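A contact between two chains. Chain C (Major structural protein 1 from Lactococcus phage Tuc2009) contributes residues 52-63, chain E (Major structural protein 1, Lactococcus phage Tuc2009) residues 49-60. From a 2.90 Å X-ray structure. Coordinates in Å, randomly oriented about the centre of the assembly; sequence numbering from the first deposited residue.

Chain C 52-63: DFTMKKFADSYV
Chain E 49-60: SVDGDFTMKKFA

Contact between two closely related chains of a phage structural protein, burying 674 Å² summed over both stretches. The chain C stretch runs as a short strand (about 53-55), a turn at Lys C57 (phi/psi 33/56) and a weakly bonded helix, about 58-62; chain E runs as a strand arriving from earlier in the chain (about 49-50), a loop, a strand at about 54-56 and the start of a helix at Phe E59. Ser E49 (-127/134) pairs in parallel with Thr C54 (-134/128), CA to CA 4.7 Å. Their side chains lie on the same face of the sheet, so Ser E49 OG (chi1 m) and Thr C54 OG1 (chi1 4°, between wells) share a hydrogen bond of 3.0 Å. Val E50 N donates a hydrogen bond to Thr C54 O, 2.9 Å, with an angle of 164° at the hydrogen. Val E50 (-119/102, chi1 t) turns to the other face, as does Met C55, CA to CA 5.1 Å; Val E50 CG2 sits 4.0 Å from Phe C53 CE1. Asp E51 (-70/-33, chi1 m) leaves the extended conformation and points its CA-to-CB bond away overall, yet Asp E51 OD1 meets Lys C56 NZ at 3.2 Å, a salt bridge whose hydrogen bond is weak; Lys C56 is extended (-94/154; chi1 -114°, chi2 p, chi3 t, chi4 t). Gly E52 (-84/-163) and Asp E53 (-76/120, chi1 m) follow. Phe E54 (-95/106, chi1 t, chi2 83°) points toward chain C. Phe C53 (chi1 t, chi2 69°) presents its edge to the Phe E54 face, with CZ of Phe C53 3.6 Å from CE1 of Phe E54, centroids 5.0 Å apart and planes at 59°. Met C55 (chi1 p, chi2 t, chi3 -94°) brings CE to 3.5 Å from Phe E54 CD2. Phe E54 O accepts a 2.7 Å hydrogen bond from Tyr C62 OH (chi1 m, chi2 -80°), linking the Phe E54 backbone to Tyr C62. Thr E55 (-89/133, chi1 m) points away. Met E56 (-128/130, chi1 -129°, chi2 t, chi3 m) returns toward chain C: Met E56 CE lies 3.6 Å from Tyr C62 CZ and 3.8 Å from Met C55 CE. Met E56 N is 3.0 Å from Tyr C62 OH, but the angle is too poor for a hydrogen bond. Lys E57 points away, and Lys E58 (47/52) occupies the N-cap position. Phe E59 (-54/-50, chi1 t, chi2 77°) offers its ring face to the edge of Phe C58 (chi1 t, chi2 83°), offset, with CZ to CZ of the two residues 3.7 Å and planes at 75°.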

# COMPACT_ATOMS: atom_id res chain seq x y z
N ASP C 52 0.76 -23.81 39.72
CA ASP C 52 2.00 -24.53 40.02
C ASP C 52 2.72 -25.01 38.76
O ASP C 52 2.20 -25.86 38.04
CB ASP C 52 1.75 -25.68 41.02
CG ASP C 52 1.01 -25.29 42.29
OD1 ASP C 52 1.63 -25.32 43.37
OD2 ASP C 52 -0.20 -24.96 42.19
N PHE C 53 3.92 -24.46 38.48
CA PHE C 53 4.69 -24.94 37.34
C PHE C 53 5.58 -26.15 37.76
O PHE C 53 6.18 -26.13 38.85
CB PHE C 53 5.49 -23.82 36.65
CG PHE C 53 6.32 -24.29 35.47
CD1 PHE C 53 5.71 -24.73 34.30
CD2 PHE C 53 7.71 -24.32 35.54
CE1 PHE C 53 6.48 -25.20 33.22
CE2 PHE C 53 8.47 -24.77 34.46
CZ PHE C 53 7.85 -25.21 33.31
N THR C 54 5.61 -27.22 36.90
CA THR C 54 6.34 -28.47 37.12
C THR C 54 7.11 -28.91 35.87
O THR C 54 6.51 -29.02 34.80
CB THR C 54 5.38 -29.59 37.55
OG1 THR C 54 4.04 -29.10 37.52
CG2 THR C 54 5.70 -30.14 38.92
N MET C 55 8.42 -29.20 36.01
CA MET C 55 9.23 -29.64 34.86
C MET C 55 10.13 -30.84 35.19
O MET C 55 10.43 -31.12 36.36
CB MET C 55 10.03 -28.46 34.24
CG MET C 55 11.29 -28.05 35.03
SD MET C 55 11.81 -26.31 34.86
CE MET C 55 12.95 -26.48 33.56
N LYS C 56 10.55 -31.55 34.12
CA LYS C 56 11.43 -32.72 34.18
C LYS C 56 12.89 -32.32 33.99
O LYS C 56 13.17 -31.29 33.36
CB LYS C 56 11.01 -33.75 33.10
CG LYS C 56 10.48 -35.06 33.64
CD LYS C 56 8.97 -35.03 33.87
CE LYS C 56 8.39 -36.40 34.09
NZ LYS C 56 6.90 -36.38 34.13
N LYS C 57 13.82 -33.15 34.54
CA LYS C 57 15.29 -33.04 34.50
C LYS C 57 15.81 -31.57 34.52
O LYS C 57 16.54 -31.18 33.60
CB LYS C 57 15.90 -33.84 33.31
CG LYS C 57 15.56 -35.33 33.27
CD LYS C 57 16.39 -36.19 34.23
CE LYS C 57 15.53 -36.95 35.21
NZ LYS C 57 15.07 -36.11 36.36
N PHE C 58 15.40 -30.76 35.54
CA PHE C 58 15.83 -29.36 35.63
C PHE C 58 17.34 -29.23 35.86
O PHE C 58 18.02 -28.50 35.14
CB PHE C 58 15.05 -28.56 36.72
CG PHE C 58 15.69 -27.22 37.03
CD1 PHE C 58 15.44 -26.10 36.23
CD2 PHE C 58 16.60 -27.09 38.08
CE1 PHE C 58 16.08 -24.88 36.49
CE2 PHE C 58 17.25 -25.87 38.32
CZ PHE C 58 16.98 -24.77 37.53
N ALA C 59 17.83 -29.90 36.91
CA ALA C 59 19.23 -29.86 37.32
C ALA C 59 20.17 -30.36 36.24
O ALA C 59 21.32 -29.91 36.20
CB ALA C 59 19.42 -30.66 38.59
N ASP C 60 19.72 -31.27 35.36
CA ASP C 60 20.55 -31.81 34.29
C ASP C 60 20.69 -30.86 33.10
O ASP C 60 21.78 -30.75 32.52
CB ASP C 60 20.06 -33.19 33.83
CG ASP C 60 20.40 -34.33 34.77
OD1 ASP C 60 21.56 -34.37 35.26
OD2 ASP C 60 19.53 -35.21 34.97
N SER C 61 19.60 -30.16 32.74
CA SER C 61 19.57 -29.26 31.59
C SER C 61 19.81 -27.78 31.92
O SER C 61 19.73 -26.95 31.01
CB SER C 61 18.27 -29.44 30.79
OG SER C 61 17.12 -29.42 31.62
N TYR C 62 20.12 -27.43 33.20
CA TYR C 62 20.38 -26.04 33.60
C TYR C 62 21.61 -25.85 34.47
O TYR C 62 22.23 -24.80 34.41
CB TYR C 62 19.15 -25.40 34.27
CG TYR C 62 18.07 -25.16 33.25
CD1 TYR C 62 18.11 -24.05 32.41
CD2 TYR C 62 17.05 -26.09 33.05
CE1 TYR C 62 17.16 -23.87 31.41
CE2 TYR C 62 16.10 -25.92 32.05
CZ TYR C 62 16.15 -24.80 31.24
OH TYR C 62 15.20 -24.63 30.27
N VAL C 63 21.95 -26.87 35.29
CA VAL C 63 23.11 -26.90 36.19
C VAL C 63 24.15 -27.93 35.63
O VAL C 63 23.81 -29.10 35.38
CB VAL C 63 22.74 -27.16 37.69
CG1 VAL C 63 23.90 -26.79 38.62
CG2 VAL C 63 21.47 -26.42 38.11
N SER E 49 2.20 -28.54 33.67
CA SER E 49 3.22 -29.58 33.80
C SER E 49 3.82 -29.90 32.45
O SER E 49 3.07 -30.03 31.48
CB SER E 49 2.61 -30.83 34.43
OG SER E 49 2.19 -30.63 35.76
N VAL E 50 5.16 -30.00 32.37
CA VAL E 50 5.87 -30.35 31.13
C VAL E 50 6.66 -31.66 31.32
O VAL E 50 7.72 -31.66 31.94
CB VAL E 50 6.75 -29.19 30.56
CG1 VAL E 50 7.43 -29.60 29.25
CG2 VAL E 50 5.93 -27.92 30.36
N ASP E 51 6.11 -32.77 30.81
CA ASP E 51 6.72 -34.10 30.88
C ASP E 51 7.97 -34.21 29.99
O ASP E 51 8.90 -34.93 30.33
CB ASP E 51 5.68 -35.19 30.50
CG ASP E 51 4.48 -35.30 31.42
OD1 ASP E 51 4.56 -34.83 32.58
OD2 ASP E 51 3.45 -35.87 30.99
N GLY E 52 7.97 -33.50 28.86
CA GLY E 52 9.09 -33.49 27.92
C GLY E 52 10.18 -32.50 28.29
O GLY E 52 10.25 -32.03 29.44
N ASP E 53 11.04 -32.19 27.30
CA ASP E 53 12.17 -31.27 27.49
C ASP E 53 11.72 -29.80 27.52
O ASP E 53 11.12 -29.32 26.54
CB ASP E 53 13.26 -31.49 26.41
CG ASP E 53 14.11 -32.73 26.60
OD1 ASP E 53 14.75 -32.86 27.67
OD2 ASP E 53 14.17 -33.56 25.67
N PHE E 54 11.99 -29.10 28.63
CA PHE E 54 11.62 -27.69 28.78
C PHE E 54 12.78 -26.72 28.42
O PHE E 54 13.71 -26.56 29.20
CB PHE E 54 11.04 -27.39 30.18
CG PHE E 54 10.51 -25.98 30.31
CD1 PHE E 54 9.23 -25.66 29.88
CD2 PHE E 54 11.31 -24.96 30.81
CE1 PHE E 54 8.76 -24.35 29.96
CE2 PHE E 54 10.84 -23.66 30.89
CZ PHE E 54 9.57 -23.36 30.47
N THR E 55 12.70 -26.05 27.25
CA THR E 55 13.72 -25.08 26.82
C THR E 55 13.33 -23.68 27.36
O THR E 55 12.17 -23.29 27.24
CB THR E 55 13.93 -25.15 25.29
OG1 THR E 55 14.25 -26.49 24.90
CG2 THR E 55 15.01 -24.20 24.79
N MET E 56 14.29 -22.96 27.96
CA MET E 56 14.09 -21.63 28.54
C MET E 56 15.12 -20.64 28.01
O MET E 56 16.33 -20.90 28.07
CB MET E 56 14.23 -21.68 30.07
CG MET E 56 13.10 -21.05 30.83
SD MET E 56 13.35 -21.04 32.62
CE MET E 56 13.70 -22.77 32.98
N LYS E 57 14.63 -19.47 27.54
CA LYS E 57 15.51 -18.40 27.08
C LYS E 57 15.94 -17.58 28.28
O LYS E 57 15.10 -17.16 29.08
CB LYS E 57 14.83 -17.50 26.02
CG LYS E 57 15.51 -17.54 24.65
CD LYS E 57 15.09 -18.77 23.82
CE LYS E 57 15.73 -18.85 22.45
NZ LYS E 57 17.08 -19.49 22.50
N LYS E 58 17.28 -17.40 28.41
CA LYS E 58 17.99 -16.62 29.43
C LYS E 58 17.51 -16.89 30.87
O LYS E 58 17.21 -15.94 31.61
CB LYS E 58 17.94 -15.11 29.09
CG LYS E 58 19.12 -14.60 28.26
CD LYS E 58 18.99 -14.88 26.76
CE LYS E 58 20.12 -14.27 25.96
NZ LYS E 58 21.39 -15.03 26.09
N PHE E 59 17.47 -18.20 31.28
CA PHE E 59 17.07 -18.63 32.63
C PHE E 59 17.91 -17.93 33.69
O PHE E 59 17.35 -17.42 34.67
CB PHE E 59 17.17 -20.18 32.82
CG PHE E 59 17.37 -20.59 34.27
CD1 PHE E 59 16.31 -20.57 35.17
CD2 PHE E 59 18.64 -20.91 34.75
CE1 PHE E 59 16.51 -20.90 36.52
CE2 PHE E 59 18.84 -21.21 36.10
CZ PHE E 59 17.77 -21.21 36.97
N ALA E 60 19.26 -17.97 33.51
CA ALA E 60 20.24 -17.41 34.42
C ALA E 60 19.88 -16.01 34.87
O ALA E 60 19.60 -15.83 36.05
CB ALA E 60 21.62 -17.44 33.77